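Local coordinates for protein amidase (Bacillus anthracis, PDB 5EWQ) that probably hydrolyses carboxylic acid amides to the free acid and ammonia, as expected of a member of the amidase signature family, at residues G136-K141 with S397-K402; L363-K368 with D419-V424. All blocks are in the same frame, centred on the assembly; numbering follows the deposited sequence.

Contact 1: G136-K141 with S397-K402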
loop_
_atom_site.group_PDB
_atom_site.type_symbol
_atom_site.label_atom_id
_atom_site.label_comp_id
_atom_site.label_asym_id
_atom_site.label_seq_id
_atom_site.Cartn_x
_atom_site.Cartn_y
_atom_site.Cartn_z
ATOM N N GLY A 136 -0.611 12.770 -5.212
ATOM C CA GLY A 136 -1.628 12.693 -6.245
ATOM C C GLY A 136 -2.230 14.027 -6.647
ATOM O O GLY A 136 -3.206 14.070 -7.395
ATOM N N THR A 137 -1.652 15.122 -6.162
ATOM C CA THR A 137 -2.202 16.448 -6.435
ATOM C C THR A 137 -1.566 17.106 -7.655
ATOM O O THR A 137 -0.433 16.798 -8.024
ATOM C CB THR A 137 -2.032 17.386 -5.226
ATOM O OG1 THR A 137 -0.649 17.718 -5.060
ATOM C CG2 THR A 137 -2.545 16.718 -3.966
ATOM N N TYR A 138 -2.307 18.019 -8.273
ATOM C CA TYR A 138 -1.815 18.769 -9.421
ATOM C C TYR A 138 -0.879 19.893 -8.977
ATOM O O TYR A 138 0.053 20.259 -9.692
ATOM C CB TYR A 138 -2.987 19.342 -10.228
ATOM C CG TYR A 138 -2.579 20.068 -11.493
ATOM C CD1 TYR A 138 -2.489 19.394 -12.704
ATOM C CD2 TYR A 138 -2.292 21.428 -11.477
ATOM C CE1 TYR A 138 -2.118 20.053 -13.863
ATOM C CE2 TYR A 138 -1.918 22.093 -12.630
ATOM C CZ TYR A 138 -1.834 21.401 -13.820
ATOM O OH TYR A 138 -1.466 22.061 -14.970
ATOM N N VAL A 139 -1.133 20.432 -7.790
ATOM C CA VAL A 139 -0.379 21.576 -7.288
ATOM C C VAL A 139 1.054 21.188 -6.912
ATOM O O VAL A 139 1.967 22.015 -6.969
ATOM C CB VAL A 139 -1.092 22.216 -6.068
ATOM C CG1 VAL A 139 -1.153 21.244 -4.897
ATOM C CG2 VAL A 139 -0.420 23.519 -5.666
ATOM N N LEU A 140 1.254 19.924 -6.552
ATOM C CA LEU A 140 2.573 19.446 -6.152
ATOM C C LEU A 140 3.165 18.490 -7.183
ATOM O O LEU A 140 4.122 17.773 -6.894
ATOM C CB LEU A 140 2.498 18.752 -4.791
ATOM C CG LEU A 140 2.159 19.597 -3.564
ATOM C CD1 LEU A 140 1.874 18.698 -2.371
ATOM C CD2 LEU A 140 3.294 20.556 -3.251
ATOM N N LYS A 141 2.601 18.496 -8.388
ATOM C CA LYS A 141 2.970 17.531 -9.423
ATOM C C LYS A 141 4.438 17.620 -9.842
ATOM O O LYS A 141 4.990 16.664 -10.388
ATOM C CB LYS A 141 2.076 17.708 -10.653
ATOM C CG LYS A 141 2.356 18.968 -11.457
ATOM C CD LYS A 141 1.375 19.111 -12.609
ATOM C CE LYS A 141 1.663 20.353 -13.437
ATOM N NZ LYS A 141 3.015 20.304 -14.060
ATOM N N SER A 397 -10.776 24.577 -12.164
ATOM C CA SER A 397 -11.548 23.551 -11.472
ATOM C C SER A 397 -11.659 22.239 -12.245
ATOM O O SER A 397 -11.431 21.167 -11.688
ATOM C CB SER A 397 -12.950 24.078 -11.159
ATOM O OG SER A 397 -12.889 25.249 -10.363
ATOM N N ASN A 398 -12.010 22.331 -13.525
ATOM C CA ASN A 398 -12.250 21.148 -14.349
ATOM C C ASN A 398 -11.043 20.217 -14.430
ATOM O O ASN A 398 -11.187 19.012 -14.629
ATOM C CB ASN A 398 -12.670 21.568 -15.759
ATOM C CG ASN A 398 -13.101 20.393 -16.613
ATOM O OD1 ASN A 398 -13.603 19.390 -16.103
ATOM N ND2 ASN A 398 -12.909 20.509 -17.922
ATOM N N ARG A 399 -9.853 20.783 -14.268
ATOM C CA ARG A 399 -8.626 20.004 -14.346
ATOM C C ARG A 399 -8.119 19.614 -12.958
ATOM O O ARG A 399 -7.798 18.452 -12.710
ATOM C CB ARG A 399 -7.546 20.791 -15.095
ATOM C CG ARG A 399 -6.685 19.962 -16.046
ATOM C CD ARG A 399 -6.073 18.762 -15.345
ATOM N NE ARG A 399 -4.758 18.407 -15.865
ATOM C CZ ARG A 399 -3.939 17.549 -15.267
ATOM N NH1 ARG A 399 -2.754 17.273 -15.795
ATOM N NH2 ARG A 399 -4.308 16.971 -14.134
ATOM N N ARG A 400 -8.052 20.590 -12.059
ATOM C CA ARG A 400 -7.391 20.400 -10.771
ATOM C C ARG A 400 -8.296 19.776 -9.710
ATOM O O ARG A 400 -7.821 19.067 -8.823
ATOM C CB ARG A 400 -6.837 21.739 -10.282
ATOM C CG ARG A 400 -5.878 22.367 -11.278
ATOM C CD ARG A 400 -5.450 23.767 -10.885
ATOM N NE ARG A 400 -4.546 24.333 -11.883
ATOM C CZ ARG A 400 -4.007 25.544 -11.808
ATOM N NH1 ARG A 400 -4.278 26.333 -10.777
ATOM N NH2 ARG A 400 -3.193 25.968 -12.766
ATOM N N ILE A 401 -9.597 20.037 -9.801
ATOM C CA ILE A 401 -10.562 19.441 -8.882
ATOM C C ILE A 401 -11.843 19.045 -9.609
ATOM O O ILE A 401 -12.912 19.603 -9.356
ATOM C CB ILE A 401 -10.911 20.394 -7.720
ATOM C CG1 ILE A 401 -11.038 21.832 -8.226
ATOM C CG2 ILE A 401 -9.855 20.318 -6.629
ATOM C CD1 ILE A 401 -11.599 22.789 -7.200
ATOM N N LYS A 402 -11.722 18.075 -10.512
ATOM C CA LYS A 402 -12.847 17.606 -11.317
ATOM C C LYS A 402 -14.038 17.192 -10.456
ATOM O O LYS A 402 -15.192 17.403 -10.834
ATOM C CB LYS A 402 -12.412 16.435 -12.203
ATOM C CG LYS A 402 -13.540 15.806 -13.009
ATOM C CD LYS A 402 -13.062 14.576 -13.764
ATOM C CE LYS A 402 -14.214 13.871 -14.457
ATOM N NZ LYS A 402 -14.864 14.737 -15.480
#

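Contact 2: L363-K368 with D419-V424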
loop_
_atom_site.group_PDB
_atom_site.type_symbol
_atom_site.label_atom_id
_atom_site.label_comp_id
_atom_site.label_asym_id
_atom_site.label_seq_id
_atom_site.Cartn_x
_atom_site.Cartn_y
_atom_site.Cartn_z
ATOM N N LEU A 363 -9.951 13.336 11.375
ATOM C CA LEU A 363 -9.358 13.737 10.104
ATOM C C LEU A 363 -9.580 15.218 9.809
ATOM O O LEU A 363 -8.675 15.906 9.339
ATOM C CB LEU A 363 -9.931 12.894 8.964
ATOM C CG LEU A 363 -9.538 11.416 8.923
ATOM C CD1 LEU A 363 -10.552 10.616 8.127
ATOM C CD2 LEU A 363 -8.158 11.262 8.320
ATOM N N GLU A 364 -10.789 15.699 10.087
ATOM C CA GLU A 364 -11.176 17.069 9.760
ATOM C C GLU A 364 -10.288 18.109 10.437
ATOM O O GLU A 364 -9.929 19.118 9.830
ATOM C CB GLU A 364 -12.640 17.309 10.140
ATOM C CG GLU A 364 -13.118 18.735 9.910
ATOM C CD GLU A 364 -14.600 18.905 10.183
ATOM O OE1 GLU A 364 -14.992 19.972 10.701
ATOM O OE2 GLU A 364 -15.374 17.974 9.873
ATOM N N TYR A 365 -9.930 17.858 11.690
ATOM C CA TYR A 365 -9.094 18.789 12.436
ATOM C C TYR A 365 -7.615 18.632 12.096
ATOM O O TYR A 365 -6.909 19.618 11.882
ATOM C CB TYR A 365 -9.296 18.604 13.942
ATOM C CG TYR A 365 -8.294 19.361 14.787
ATOM C CD1 TYR A 365 -8.488 20.703 15.092
ATOM C CD2 TYR A 365 -7.153 18.737 15.277
ATOM C CE1 TYR A 365 -7.574 21.399 15.861
ATOM C CE2 TYR A 365 -6.235 19.425 16.044
ATOM C CZ TYR A 365 -6.450 20.756 16.333
ATOM O OH TYR A 365 -5.536 21.443 17.098
ATOM N N GLU A 366 -7.154 17.387 12.047
ATOM C CA GLU A 366 -5.725 17.104 11.979
ATOM C C GLU A 366 -5.126 17.299 10.587
ATOM O O GLU A 366 -3.930 17.563 10.460
ATOM C CB GLU A 366 -5.457 15.676 12.461
ATOM C CG GLU A 366 -4.089 15.480 13.088
ATOM C CD GLU A 366 -3.895 14.082 13.635
ATOM O OE1 GLU A 366 -4.772 13.224 13.403
ATOM O OE2 GLU A 366 -2.866 13.841 14.302
ATOM N N PHE A 367 -5.950 17.171 9.551
ATOM C CA PHE A 367 -5.466 17.295 8.177
ATOM C C PHE A 367 -4.878 18.675 7.906
ATOM O O PHE A 367 -3.776 18.793 7.374
ATOM C CB PHE A 367 -6.587 17.008 7.176
ATOM C CG PHE A 367 -6.195 17.248 5.745
ATOM C CD1 PHE A 367 -5.350 16.371 5.089
ATOM C CD2 PHE A 367 -6.669 18.353 5.057
ATOM C CE1 PHE A 367 -4.985 16.587 3.773
ATOM C CE2 PHE A 367 -6.307 18.576 3.742
ATOM C CZ PHE A 367 -5.464 17.691 3.099
ATOM N N LYS A 368 -5.622 19.713 8.277
ATOM C CA LYS A 368 -5.177 21.088 8.085
ATOM C C LYS A 368 -3.861 21.354 8.804
ATOM O O LYS A 368 -2.961 21.988 8.257
ATOM C CB LYS A 368 -6.248 22.066 8.573
ATOM C CG LYS A 368 -5.823 23.525 8.528
ATOM C CD LYS A 368 -6.892 24.432 9.117
ATOM C CE LYS A 368 -6.462 25.889 9.076
ATOM N NZ LYS A 368 -7.502 26.793 9.639
ATOM N N ASP A 419 -8.685 20.775 22.109
ATOM C CA ASP A 419 -9.223 20.080 23.273
ATOM C C ASP A 419 -10.262 19.047 22.860
ATOM O O ASP A 419 -10.291 17.935 23.388
ATOM C CB ASP A 419 -9.836 21.076 24.259
ATOM C CG ASP A 419 -8.794 21.748 25.133
ATOM O OD1 ASP A 419 -7.870 21.048 25.599
ATOM O OD2 ASP A 419 -8.899 22.973 25.354
ATOM N N GLU A 420 -11.113 19.421 21.911
ATOM C CA GLU A 420 -12.139 18.519 21.405
ATOM C C GLU A 420 -11.514 17.379 20.609
ATOM O O GLU A 420 -12.052 16.274 20.566
ATOM C CB GLU A 420 -13.144 19.280 20.537
ATOM N N PHE A 421 -10.373 17.654 19.986
ATOM C CA PHE A 421 -9.690 16.660 19.165
ATOM C C PHE A 421 -8.992 15.597 20.007
ATOM O O PHE A 421 -9.244 14.402 19.843
ATOM C CB PHE A 421 -8.675 17.337 18.243
ATOM C CG PHE A 421 -7.732 16.379 17.573
ATOM C CD1 PHE A 421 -8.156 15.594 16.514
ATOM C CD2 PHE A 421 -6.418 16.267 17.999
ATOM C CE1 PHE A 421 -7.290 14.713 15.895
ATOM C CE2 PHE A 421 -5.547 15.388 17.385
ATOM C CZ PHE A 421 -5.983 14.610 16.331
ATOM N N GLU A 422 -8.113 16.036 20.903
ATOM C CA GLU A 422 -7.320 15.118 21.715
ATOM C C GLU A 422 -8.184 14.284 22.657
ATOM O O GLU A 422 -7.773 13.211 23.098
ATOM C CB GLU A 422 -6.269 15.888 22.516
ATOM C CG GLU A 422 -5.184 16.525 21.662
ATOM C CD GLU A 422 -4.099 17.187 22.491
ATOM O OE1 GLU A 422 -4.295 17.345 23.714
ATOM O OE2 GLU A 422 -3.048 17.544 21.919
ATOM N N LYS A 423 -9.380 14.779 22.959
ATOM C CA LYS A 423 -10.315 14.052 23.809
ATOM C C LYS A 423 -10.999 12.934 23.028
ATOM O O LYS A 423 -11.214 11.839 23.549
ATOM C CB LYS A 423 -11.361 15.002 24.395
ATOM N N VAL A 424 -11.340 13.220 21.775
ATOM C CA VAL A 424 -11.977 12.240 20.905
ATOM C C VAL A 424 -11.012 11.105 20.568
ATOM O O VAL A 424 -11.385 9.930 20.599
ATOM C CB VAL A 424 -12.490 12.895 19.604
ATOM C CG1 VAL A 424 -12.720 11.854 18.524
ATOM C CG2 VAL A 424 -13.766 13.679 19.874
#

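Contact 1: G136-K141 with S397-K402
Two consecutive arginines, Arg399 and Arg400, pack against the aromatic ring of Tyr138, so one side chain accounts for the whole contact on the 136-141 side. On the CD1/CE1 side, the ring points its rim into the guanidinium of Arg399: Tyr138 CE1 sits over the centre of that flat group, 3.4 Å from Arg399 CZ, and the two planes stand 71° apart. Arg400 runs along the CD2/CE2 side of the ring, its extended chain passing CD2 until Arg400 NE lies 3.5 Å from Tyr138 CE2. Here the planes are only 23° apart. Tyr138 CG stands anti to the backbone N (chi1 -176°), which carries the ring out of the type I turn 138-141 toward the helix 397-400. Lys141 CD lies above one ring face, near the rim.

The contact joins the loop between strand 118-122 and helix 150-155 to this short helix, at the surface about 22 Å from the centre of the chain. Around the packed ring it is looser: all three touching residues are partly exposed, and no hydrogen bond crosses between the segments. Arg400 NH1 is hydrogen-bonded to Phe392 O; Arg399 has a cation-pi contact with Tyr17 and a weak hydrogen bond from NH2 to Gly185 O. The chemistry therefore implies joining by van der Waals contact, the Arg399 guanidinium meeting the Tyr138 rim while also engaging Tyr17.

Contact 2: L363-K368 with D419-V424
Tyr365 and Phe421 meet because CG of each is anti to its backbone N, with chi1 at 170° and 168°, each side chain reaching out from its helix toward the other. The two side chains cross at about a right angle, yet the rings themselves are inclined by just 32°, with centroids 4.8 Å apart. Tyr365 CD2 lies over one face of the Phe421 ring, displaced toward its rim, at 3.3 Å from Phe421 CG. In return, Phe421 CB sits over the face of the Tyr365 ring, 4.0 Å from its centroid, a CH-pi contact. Each residue thus offers a ring face to a carbon of its partner.

This is helix-to-helix packing at the periphery of the alpha/beta amidase fold, joining helix 360-377 to helix 418-437. The nearest alpha carbons, Tyr365 CA and Phe421 CA, are 7.1 Å apart, so the helices come close where these aromatic residues face each other. Phe421 supplies the larger share of the contact and also touches Thr259 and Thr362, which places it between helix 360-377 and the loop that contains Thr259.

Farther along the same ring, the extended chain of Glu366 brings its carboxylate carbon to the tip: Glu366 CD is 3.5 Å from Phe421 CZ, and Glu366 CB is 4.0 Å from Phe421 CE1. Glu366 is buried, but its carboxylate does not depend on the aromatic neighbour for polar contacts: OE1 is hydrogen-bonded to Thr259 OG1, and OE2 is also hydrogen-bonded outside the two segments. The ring of Tyr365 also meets that of His369, one helical turn on.

Along the chain the segments alternate, in the order 136-141, 363-368, 397-402, 419-424, so the two contacts interleave. Their centres lie about 26 Å apart, and about 22 and 25 Å from the centre of the chain; their nearest atoms are about 8 Å apart. None of the four segments contributes a strand to the large mixed sheet. They share neighbours: helix 386-394 meets contact 1 through Phe392 and segment 363-368 through Leu386, while Trp171 touches Thr137 and Phe367. Contact 1 ties the loop after strand 118-122 to helix 397-400, while contact 2 packs helices 360-377 and 418-437, so both involve the helical stretch between strands 345-347 and 447-451.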